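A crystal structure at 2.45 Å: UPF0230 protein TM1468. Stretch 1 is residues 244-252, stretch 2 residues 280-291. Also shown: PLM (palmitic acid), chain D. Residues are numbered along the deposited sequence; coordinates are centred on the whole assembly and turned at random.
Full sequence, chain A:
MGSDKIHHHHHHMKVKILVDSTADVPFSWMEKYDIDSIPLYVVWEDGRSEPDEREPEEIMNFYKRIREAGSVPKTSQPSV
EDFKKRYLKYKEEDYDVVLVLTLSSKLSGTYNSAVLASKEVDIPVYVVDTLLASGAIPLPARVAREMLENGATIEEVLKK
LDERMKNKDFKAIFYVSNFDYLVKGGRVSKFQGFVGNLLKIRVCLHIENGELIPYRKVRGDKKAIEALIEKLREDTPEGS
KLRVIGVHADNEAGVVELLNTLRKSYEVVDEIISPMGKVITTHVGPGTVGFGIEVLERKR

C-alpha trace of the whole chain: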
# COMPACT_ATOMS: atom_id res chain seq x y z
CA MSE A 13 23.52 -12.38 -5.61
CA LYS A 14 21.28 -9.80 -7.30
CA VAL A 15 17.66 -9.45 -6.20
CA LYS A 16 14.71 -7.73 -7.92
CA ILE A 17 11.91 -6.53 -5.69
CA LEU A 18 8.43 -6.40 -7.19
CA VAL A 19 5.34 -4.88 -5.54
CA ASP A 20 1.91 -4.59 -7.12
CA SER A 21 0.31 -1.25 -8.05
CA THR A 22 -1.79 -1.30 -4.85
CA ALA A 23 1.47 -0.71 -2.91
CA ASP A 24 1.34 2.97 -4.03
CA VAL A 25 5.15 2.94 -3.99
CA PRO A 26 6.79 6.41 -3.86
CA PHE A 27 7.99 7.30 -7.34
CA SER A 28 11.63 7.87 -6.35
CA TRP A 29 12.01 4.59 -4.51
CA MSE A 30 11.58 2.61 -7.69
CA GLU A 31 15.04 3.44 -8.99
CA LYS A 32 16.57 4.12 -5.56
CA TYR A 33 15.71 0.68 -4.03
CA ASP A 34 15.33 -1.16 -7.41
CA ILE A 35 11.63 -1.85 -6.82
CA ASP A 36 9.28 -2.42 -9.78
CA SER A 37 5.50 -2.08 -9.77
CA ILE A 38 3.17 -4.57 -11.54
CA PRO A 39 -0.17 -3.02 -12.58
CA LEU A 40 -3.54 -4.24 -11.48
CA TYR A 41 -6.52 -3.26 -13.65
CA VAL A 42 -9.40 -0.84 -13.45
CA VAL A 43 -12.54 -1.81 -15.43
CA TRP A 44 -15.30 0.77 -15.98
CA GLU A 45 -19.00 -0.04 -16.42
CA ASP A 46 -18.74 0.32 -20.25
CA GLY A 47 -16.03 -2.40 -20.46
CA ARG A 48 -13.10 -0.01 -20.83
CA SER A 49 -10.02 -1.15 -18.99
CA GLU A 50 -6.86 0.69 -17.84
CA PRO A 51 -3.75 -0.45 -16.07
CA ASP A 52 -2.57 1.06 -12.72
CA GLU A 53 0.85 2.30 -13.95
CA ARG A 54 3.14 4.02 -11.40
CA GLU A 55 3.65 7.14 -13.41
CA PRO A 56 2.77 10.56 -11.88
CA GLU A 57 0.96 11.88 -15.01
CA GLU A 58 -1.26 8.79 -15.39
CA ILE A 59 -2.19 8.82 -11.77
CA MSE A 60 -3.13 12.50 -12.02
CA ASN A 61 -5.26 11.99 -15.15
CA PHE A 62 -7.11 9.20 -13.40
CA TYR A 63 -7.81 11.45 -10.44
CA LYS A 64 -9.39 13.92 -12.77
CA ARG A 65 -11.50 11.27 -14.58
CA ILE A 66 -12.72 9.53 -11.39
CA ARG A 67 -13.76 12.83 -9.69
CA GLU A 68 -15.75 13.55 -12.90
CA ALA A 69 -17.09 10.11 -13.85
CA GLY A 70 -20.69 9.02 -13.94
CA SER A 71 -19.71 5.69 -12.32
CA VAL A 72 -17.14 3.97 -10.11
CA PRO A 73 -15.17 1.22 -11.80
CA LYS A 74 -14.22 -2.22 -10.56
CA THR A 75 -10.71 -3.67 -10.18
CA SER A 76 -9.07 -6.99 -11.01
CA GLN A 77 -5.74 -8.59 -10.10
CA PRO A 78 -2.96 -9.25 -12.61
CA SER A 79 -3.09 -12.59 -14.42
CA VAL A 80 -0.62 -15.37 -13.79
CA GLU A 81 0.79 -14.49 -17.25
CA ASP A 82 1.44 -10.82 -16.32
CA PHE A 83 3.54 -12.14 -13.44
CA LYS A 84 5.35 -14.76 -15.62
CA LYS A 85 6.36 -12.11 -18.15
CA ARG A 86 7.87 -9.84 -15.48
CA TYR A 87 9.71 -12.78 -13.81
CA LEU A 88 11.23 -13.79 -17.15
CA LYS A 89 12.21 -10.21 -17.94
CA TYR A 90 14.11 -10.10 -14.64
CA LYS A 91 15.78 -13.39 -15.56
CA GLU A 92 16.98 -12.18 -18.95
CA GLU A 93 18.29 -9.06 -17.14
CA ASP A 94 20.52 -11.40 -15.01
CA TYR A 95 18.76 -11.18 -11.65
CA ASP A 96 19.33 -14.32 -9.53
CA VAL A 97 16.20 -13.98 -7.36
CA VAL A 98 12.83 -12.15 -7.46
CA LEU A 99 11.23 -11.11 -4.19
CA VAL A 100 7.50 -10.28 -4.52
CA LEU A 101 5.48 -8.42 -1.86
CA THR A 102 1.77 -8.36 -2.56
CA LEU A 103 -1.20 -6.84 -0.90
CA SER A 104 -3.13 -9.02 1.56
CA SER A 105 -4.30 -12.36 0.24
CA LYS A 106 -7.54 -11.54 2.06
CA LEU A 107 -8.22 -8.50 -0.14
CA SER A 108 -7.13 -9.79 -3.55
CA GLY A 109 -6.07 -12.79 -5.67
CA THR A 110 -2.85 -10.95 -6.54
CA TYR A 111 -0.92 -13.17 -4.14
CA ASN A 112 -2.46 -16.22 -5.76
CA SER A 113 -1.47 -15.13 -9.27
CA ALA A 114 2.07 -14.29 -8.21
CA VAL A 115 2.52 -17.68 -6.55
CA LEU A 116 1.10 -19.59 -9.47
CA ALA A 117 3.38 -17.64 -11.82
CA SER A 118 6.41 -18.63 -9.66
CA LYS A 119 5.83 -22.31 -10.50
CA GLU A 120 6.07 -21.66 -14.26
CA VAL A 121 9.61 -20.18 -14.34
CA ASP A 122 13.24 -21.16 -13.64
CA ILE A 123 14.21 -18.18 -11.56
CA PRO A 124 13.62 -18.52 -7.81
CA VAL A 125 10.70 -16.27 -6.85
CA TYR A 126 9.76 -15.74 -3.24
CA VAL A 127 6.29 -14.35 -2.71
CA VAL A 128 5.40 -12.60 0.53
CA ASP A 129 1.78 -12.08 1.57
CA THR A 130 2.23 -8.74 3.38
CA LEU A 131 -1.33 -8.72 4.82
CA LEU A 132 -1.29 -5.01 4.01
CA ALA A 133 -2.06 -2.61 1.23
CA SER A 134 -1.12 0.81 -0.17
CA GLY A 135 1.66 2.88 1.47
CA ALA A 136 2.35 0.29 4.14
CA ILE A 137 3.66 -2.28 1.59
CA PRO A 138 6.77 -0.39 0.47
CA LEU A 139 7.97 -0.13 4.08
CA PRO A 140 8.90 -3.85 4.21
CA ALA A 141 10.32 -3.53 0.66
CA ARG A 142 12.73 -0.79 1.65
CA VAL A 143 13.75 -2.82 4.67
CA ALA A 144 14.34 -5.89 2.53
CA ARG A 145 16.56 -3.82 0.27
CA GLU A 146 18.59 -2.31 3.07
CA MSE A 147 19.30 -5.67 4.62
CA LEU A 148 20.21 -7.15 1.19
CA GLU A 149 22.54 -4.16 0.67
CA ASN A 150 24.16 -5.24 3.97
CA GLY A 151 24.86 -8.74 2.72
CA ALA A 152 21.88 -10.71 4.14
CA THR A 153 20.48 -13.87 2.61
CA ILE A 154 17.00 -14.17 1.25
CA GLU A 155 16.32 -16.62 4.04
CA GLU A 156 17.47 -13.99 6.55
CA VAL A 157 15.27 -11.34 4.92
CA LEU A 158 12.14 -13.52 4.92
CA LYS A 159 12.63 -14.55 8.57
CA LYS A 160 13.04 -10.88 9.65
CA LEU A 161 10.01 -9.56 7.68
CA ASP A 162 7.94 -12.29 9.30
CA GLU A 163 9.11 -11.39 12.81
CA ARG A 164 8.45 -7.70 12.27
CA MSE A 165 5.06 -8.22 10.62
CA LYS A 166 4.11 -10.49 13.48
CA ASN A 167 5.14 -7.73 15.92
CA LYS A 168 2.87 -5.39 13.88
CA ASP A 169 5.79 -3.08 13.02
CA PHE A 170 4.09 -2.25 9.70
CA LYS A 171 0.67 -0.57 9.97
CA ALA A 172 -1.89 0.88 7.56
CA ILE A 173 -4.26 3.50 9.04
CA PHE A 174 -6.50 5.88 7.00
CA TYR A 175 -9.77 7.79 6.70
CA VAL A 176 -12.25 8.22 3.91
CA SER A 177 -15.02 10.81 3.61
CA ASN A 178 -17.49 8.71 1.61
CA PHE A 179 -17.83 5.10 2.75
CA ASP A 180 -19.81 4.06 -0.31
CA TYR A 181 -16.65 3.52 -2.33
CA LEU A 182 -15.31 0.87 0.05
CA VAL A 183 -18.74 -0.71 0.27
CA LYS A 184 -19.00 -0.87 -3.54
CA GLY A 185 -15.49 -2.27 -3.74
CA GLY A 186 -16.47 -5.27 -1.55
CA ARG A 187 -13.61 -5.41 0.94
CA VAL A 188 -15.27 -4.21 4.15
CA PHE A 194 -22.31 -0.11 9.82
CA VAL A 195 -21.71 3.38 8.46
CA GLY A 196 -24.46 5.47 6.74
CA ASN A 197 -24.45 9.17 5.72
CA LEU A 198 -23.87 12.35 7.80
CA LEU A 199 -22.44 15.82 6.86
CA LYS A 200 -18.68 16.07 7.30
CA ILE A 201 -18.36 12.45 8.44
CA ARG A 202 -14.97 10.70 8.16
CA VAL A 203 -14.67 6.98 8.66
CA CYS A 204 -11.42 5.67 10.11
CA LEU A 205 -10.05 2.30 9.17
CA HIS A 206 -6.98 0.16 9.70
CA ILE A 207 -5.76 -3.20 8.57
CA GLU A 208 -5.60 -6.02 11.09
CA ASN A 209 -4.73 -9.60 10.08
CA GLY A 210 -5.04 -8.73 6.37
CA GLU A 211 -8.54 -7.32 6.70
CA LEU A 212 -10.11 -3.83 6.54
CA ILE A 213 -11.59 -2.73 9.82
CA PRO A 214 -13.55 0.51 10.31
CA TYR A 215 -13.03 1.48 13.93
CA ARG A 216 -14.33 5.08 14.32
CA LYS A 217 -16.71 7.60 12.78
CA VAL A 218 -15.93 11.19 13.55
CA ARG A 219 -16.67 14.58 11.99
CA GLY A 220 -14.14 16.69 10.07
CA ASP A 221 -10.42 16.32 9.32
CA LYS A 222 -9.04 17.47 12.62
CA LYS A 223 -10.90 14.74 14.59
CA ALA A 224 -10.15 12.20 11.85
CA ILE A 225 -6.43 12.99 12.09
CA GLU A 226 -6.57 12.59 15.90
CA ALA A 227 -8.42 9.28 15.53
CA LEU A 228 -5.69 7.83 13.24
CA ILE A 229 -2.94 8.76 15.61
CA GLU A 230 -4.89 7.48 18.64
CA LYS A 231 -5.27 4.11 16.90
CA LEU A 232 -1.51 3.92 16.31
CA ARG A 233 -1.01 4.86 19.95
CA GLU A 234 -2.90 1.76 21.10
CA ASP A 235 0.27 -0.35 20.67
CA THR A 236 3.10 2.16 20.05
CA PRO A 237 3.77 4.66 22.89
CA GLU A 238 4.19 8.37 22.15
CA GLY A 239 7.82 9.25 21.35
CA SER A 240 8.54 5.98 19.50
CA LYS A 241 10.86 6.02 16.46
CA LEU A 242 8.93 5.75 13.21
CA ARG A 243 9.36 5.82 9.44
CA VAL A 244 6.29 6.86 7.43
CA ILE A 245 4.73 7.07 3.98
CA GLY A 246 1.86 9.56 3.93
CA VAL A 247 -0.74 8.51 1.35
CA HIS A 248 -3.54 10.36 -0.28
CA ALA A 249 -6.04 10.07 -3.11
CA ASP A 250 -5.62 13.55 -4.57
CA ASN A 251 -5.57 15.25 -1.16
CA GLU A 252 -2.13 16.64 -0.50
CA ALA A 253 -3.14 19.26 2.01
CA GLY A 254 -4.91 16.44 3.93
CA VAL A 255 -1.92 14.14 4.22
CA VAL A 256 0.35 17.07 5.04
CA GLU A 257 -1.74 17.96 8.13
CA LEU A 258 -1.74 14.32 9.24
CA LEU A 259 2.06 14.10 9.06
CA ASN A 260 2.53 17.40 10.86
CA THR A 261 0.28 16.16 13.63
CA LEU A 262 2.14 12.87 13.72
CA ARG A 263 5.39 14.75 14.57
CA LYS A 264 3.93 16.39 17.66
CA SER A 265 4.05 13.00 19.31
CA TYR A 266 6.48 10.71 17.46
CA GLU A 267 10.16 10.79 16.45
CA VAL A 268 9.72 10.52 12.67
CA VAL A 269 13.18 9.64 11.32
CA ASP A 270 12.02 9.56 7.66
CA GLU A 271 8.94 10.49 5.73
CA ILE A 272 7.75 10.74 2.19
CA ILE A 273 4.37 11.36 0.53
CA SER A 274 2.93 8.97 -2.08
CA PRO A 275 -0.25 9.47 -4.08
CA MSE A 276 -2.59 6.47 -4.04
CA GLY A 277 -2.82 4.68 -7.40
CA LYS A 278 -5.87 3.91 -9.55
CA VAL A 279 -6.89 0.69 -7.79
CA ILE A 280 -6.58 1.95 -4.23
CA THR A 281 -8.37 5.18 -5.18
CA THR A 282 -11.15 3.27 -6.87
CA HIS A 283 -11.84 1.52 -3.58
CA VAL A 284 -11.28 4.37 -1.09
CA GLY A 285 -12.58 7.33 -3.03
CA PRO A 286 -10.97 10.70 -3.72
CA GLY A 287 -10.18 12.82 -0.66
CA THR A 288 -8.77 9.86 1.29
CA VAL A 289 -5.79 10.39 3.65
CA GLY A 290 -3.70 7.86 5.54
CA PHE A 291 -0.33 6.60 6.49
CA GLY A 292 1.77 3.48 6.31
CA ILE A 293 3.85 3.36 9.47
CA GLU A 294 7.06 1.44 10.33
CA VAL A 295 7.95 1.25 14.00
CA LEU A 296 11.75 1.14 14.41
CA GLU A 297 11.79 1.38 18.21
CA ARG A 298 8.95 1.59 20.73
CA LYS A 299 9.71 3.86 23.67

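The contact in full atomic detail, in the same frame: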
# COMPACT_ATOMS: atom_id res chain seq x y z
N VAL A 244 7.67 6.62 7.87
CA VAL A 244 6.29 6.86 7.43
C VAL A 244 6.19 7.18 5.93
O VAL A 244 6.99 7.94 5.38
CB VAL A 244 5.71 8.09 8.17
CG1 VAL A 244 4.25 8.30 7.84
CG2 VAL A 244 5.88 7.93 9.66
N ILE A 245 5.18 6.61 5.28
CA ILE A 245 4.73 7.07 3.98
C ILE A 245 3.34 7.64 4.18
O ILE A 245 2.44 6.93 4.54
CB ILE A 245 4.68 5.91 2.97
CG1 ILE A 245 6.07 5.30 2.83
CG2 ILE A 245 4.19 6.40 1.58
CD1 ILE A 245 6.13 4.15 1.80
N GLY A 246 3.17 8.94 3.99
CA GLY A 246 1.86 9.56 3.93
C GLY A 246 1.22 9.27 2.58
O GLY A 246 1.87 9.46 1.52
N VAL A 247 -0.02 8.78 2.60
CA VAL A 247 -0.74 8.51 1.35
C VAL A 247 -1.99 9.33 1.23
O VAL A 247 -2.59 9.74 2.22
CB VAL A 247 -1.11 7.01 1.15
CG1 VAL A 247 0.16 6.16 1.08
CG2 VAL A 247 -2.02 6.55 2.26
N HIS A 248 -2.37 9.57 -0.01
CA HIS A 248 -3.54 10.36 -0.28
C HIS A 248 -4.06 10.06 -1.68
O HIS A 248 -3.30 9.78 -2.59
CB HIS A 248 -3.17 11.84 -0.16
CG HIS A 248 -2.33 12.35 -1.28
ND1 HIS A 248 -2.86 13.02 -2.37
CD2 HIS A 248 -0.99 12.26 -1.51
CE1 HIS A 248 -1.89 13.33 -3.20
NE2 HIS A 248 -0.75 12.87 -2.71
N ALA A 249 -5.38 10.12 -1.82
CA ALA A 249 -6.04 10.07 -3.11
C ALA A 249 -6.41 11.49 -3.47
O ALA A 249 -7.50 11.97 -3.15
CB ALA A 249 -7.28 9.17 -3.04
N ASP A 250 -5.48 12.17 -4.13
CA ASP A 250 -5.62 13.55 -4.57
C ASP A 250 -6.04 14.46 -3.46
O ASP A 250 -7.02 15.19 -3.59
CB ASP A 250 -6.62 13.61 -5.70
CG ASP A 250 -6.54 14.91 -6.51
OD1 ASP A 250 -5.48 15.58 -6.59
OD2 ASP A 250 -7.58 15.23 -7.11
N ASN A 251 -5.32 14.39 -2.34
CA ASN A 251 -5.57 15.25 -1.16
C ASN A 251 -4.30 15.56 -0.38
O ASN A 251 -4.11 15.14 0.78
CB ASN A 251 -6.60 14.60 -0.25
CG ASN A 251 -7.15 15.57 0.78
OD1 ASN A 251 -6.64 16.68 0.96
ND2 ASN A 251 -8.21 15.16 1.44
N GLU A 252 -3.45 16.33 -1.03
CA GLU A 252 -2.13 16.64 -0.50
C GLU A 252 -2.19 17.43 0.77
O GLU A 252 -1.50 17.11 1.73
CB GLU A 252 -1.30 17.37 -1.53
CG GLU A 252 -1.05 16.51 -2.76
N ILE A 280 -6.28 1.55 -5.59
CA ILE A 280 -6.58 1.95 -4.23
C ILE A 280 -7.63 3.09 -4.23
O ILE A 280 -8.63 3.04 -3.48
CB ILE A 280 -5.29 2.29 -3.48
CG1 ILE A 280 -4.49 1.00 -3.22
CG2 ILE A 280 -5.58 3.02 -2.19
CD1 ILE A 280 -5.06 0.11 -2.13
N THR A 281 -7.44 4.06 -5.09
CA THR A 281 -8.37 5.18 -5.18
C THR A 281 -9.78 4.74 -5.49
O THR A 281 -10.76 5.28 -4.96
CB THR A 281 -7.93 6.16 -6.28
OG1 THR A 281 -6.62 6.62 -5.96
CG2 THR A 281 -8.84 7.36 -6.33
N THR A 282 -9.88 3.77 -6.39
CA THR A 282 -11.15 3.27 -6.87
C THR A 282 -11.94 2.76 -5.68
O THR A 282 -13.15 2.98 -5.59
CB THR A 282 -10.95 2.19 -7.95
OG1 THR A 282 -10.57 2.82 -9.20
CG2 THR A 282 -12.24 1.36 -8.14
N HIS A 283 -11.22 2.12 -4.75
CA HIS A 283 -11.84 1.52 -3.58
C HIS A 283 -12.05 2.51 -2.45
O HIS A 283 -13.00 2.33 -1.70
CB HIS A 283 -11.00 0.36 -3.04
CG HIS A 283 -11.16 -0.88 -3.82
ND1 HIS A 283 -12.06 -1.86 -3.47
CD2 HIS A 283 -10.55 -1.29 -4.96
CE1 HIS A 283 -12.01 -2.83 -4.37
NE2 HIS A 283 -11.08 -2.52 -5.26
N VAL A 284 -11.18 3.51 -2.28
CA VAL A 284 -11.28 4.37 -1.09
C VAL A 284 -12.02 5.65 -1.35
O VAL A 284 -12.63 6.21 -0.43
CB VAL A 284 -9.92 4.70 -0.39
CG1 VAL A 284 -9.34 3.47 0.25
CG2 VAL A 284 -8.94 5.32 -1.34
N GLY A 285 -11.94 6.10 -2.60
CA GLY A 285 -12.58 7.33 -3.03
C GLY A 285 -11.65 8.53 -2.90
O GLY A 285 -10.78 8.56 -2.02
N PRO A 286 -11.83 9.53 -3.77
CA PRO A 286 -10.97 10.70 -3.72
C PRO A 286 -11.19 11.42 -2.41
O PRO A 286 -12.28 11.31 -1.85
CB PRO A 286 -11.47 11.58 -4.89
CG PRO A 286 -12.34 10.71 -5.71
CD PRO A 286 -12.85 9.62 -4.82
N GLY A 287 -10.15 12.14 -1.95
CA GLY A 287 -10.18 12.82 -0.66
C GLY A 287 -9.45 12.05 0.43
O GLY A 287 -8.99 12.64 1.38
N THR A 288 -9.31 10.74 0.26
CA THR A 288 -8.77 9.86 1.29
C THR A 288 -7.34 10.23 1.75
O THR A 288 -6.52 10.67 0.96
CB THR A 288 -8.79 8.41 0.78
OG1 THR A 288 -10.16 8.02 0.54
CG2 THR A 288 -8.11 7.41 1.78
N VAL A 289 -7.07 10.06 3.04
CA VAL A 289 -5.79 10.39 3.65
C VAL A 289 -5.38 9.30 4.66
O VAL A 289 -6.20 8.83 5.47
CB VAL A 289 -5.86 11.79 4.35
CG1 VAL A 289 -4.75 11.99 5.38
CG2 VAL A 289 -5.79 12.87 3.33
N GLY A 290 -4.13 8.89 4.62
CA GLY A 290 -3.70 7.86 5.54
C GLY A 290 -2.21 7.83 5.69
O GLY A 290 -1.49 8.63 5.07
N PHE A 291 -1.73 6.90 6.52
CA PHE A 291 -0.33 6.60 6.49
C PHE A 291 0.00 5.15 6.67
O PHE A 291 -0.74 4.41 7.33
CB PHE A 291 0.48 7.50 7.44
CG PHE A 291 -0.09 7.69 8.83
CD1 PHE A 291 -0.84 6.73 9.48
CD2 PHE A 291 0.22 8.84 9.53
CE1 PHE A 291 -1.32 6.96 10.75
CE2 PHE A 291 -0.27 9.06 10.80
CZ PHE A 291 -1.02 8.13 11.41
C1 PLM D . -8.06 -6.51 -6.87
O1 PLM D . -7.57 -7.68 -6.81
O2 PLM D . -9.02 -6.23 -7.65
C2 PLM D . -7.45 -5.45 -5.99
C3 PLM D . -8.31 -5.18 -4.77
C4 PLM D . -7.75 -4.01 -3.98
C5 PLM D . -8.67 -3.71 -2.80
C6 PLM D . -8.19 -2.55 -1.97
C7 PLM D . -9.07 -2.30 -0.75
C8 PLM D . -8.81 -0.91 -0.17
C9 PLM D . -7.51 -0.85 0.59
CA PLM D . -7.20 0.54 1.10
CB PLM D . -5.97 0.53 1.99
CC PLM D . -5.49 1.95 2.25
CD PLM D . -4.34 2.00 3.28
CE PLM D . -3.72 3.38 3.39
CF PLM D . -2.72 3.49 4.53
CG PLM D . -1.32 2.98 4.14

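Strand 244-248 and strand 289-291 lie side by side and run antiparallel. Val-247 and Gly-290 form the hydrogen-bonded pair at the centre. Val-247 N donates to Gly-290 O at 2.9 Å, and Gly-290 N donates back to Val-247 O at 3.0 Å. The backbone N and O of both residues are thus satisfied across the strands. On Gly-290, a side chain would be crowded by the palmitic acid. The CG2 atom of Val-247 lies 3.8 Å from CE of that ligand.

The ladder continues past the strand ends. Ala-249 N donates to Thr-288 O at 3.1 Å, and Gly-287 N donates to Ala-249 O at 2.9 Å. Thr-288 O also receives a CA-H...O contact from His-248 CA at 3.2 Å.

Asn-251 adds a side-chain bond: its ND2 donates to Gly-287 O at 2.6 Å. Its OD1 caps a helix backbone N just past the stretch, so both ends of the amide are used. Its own backbone N donates to His-248 ND1 at 2.8 Å.

A type II turn from Gly-285 to Thr-288 leads into the second strand. Thr-288 OG1 donates to Gly-285 O at 2.7 Å, which ties the turn together. Gly-287 has positive phi, where a side chain would jam against the preceding carbonyl.

Apolar packing is modest: Val-244 CG1 meets Phe-291 CB at 3.9 Å.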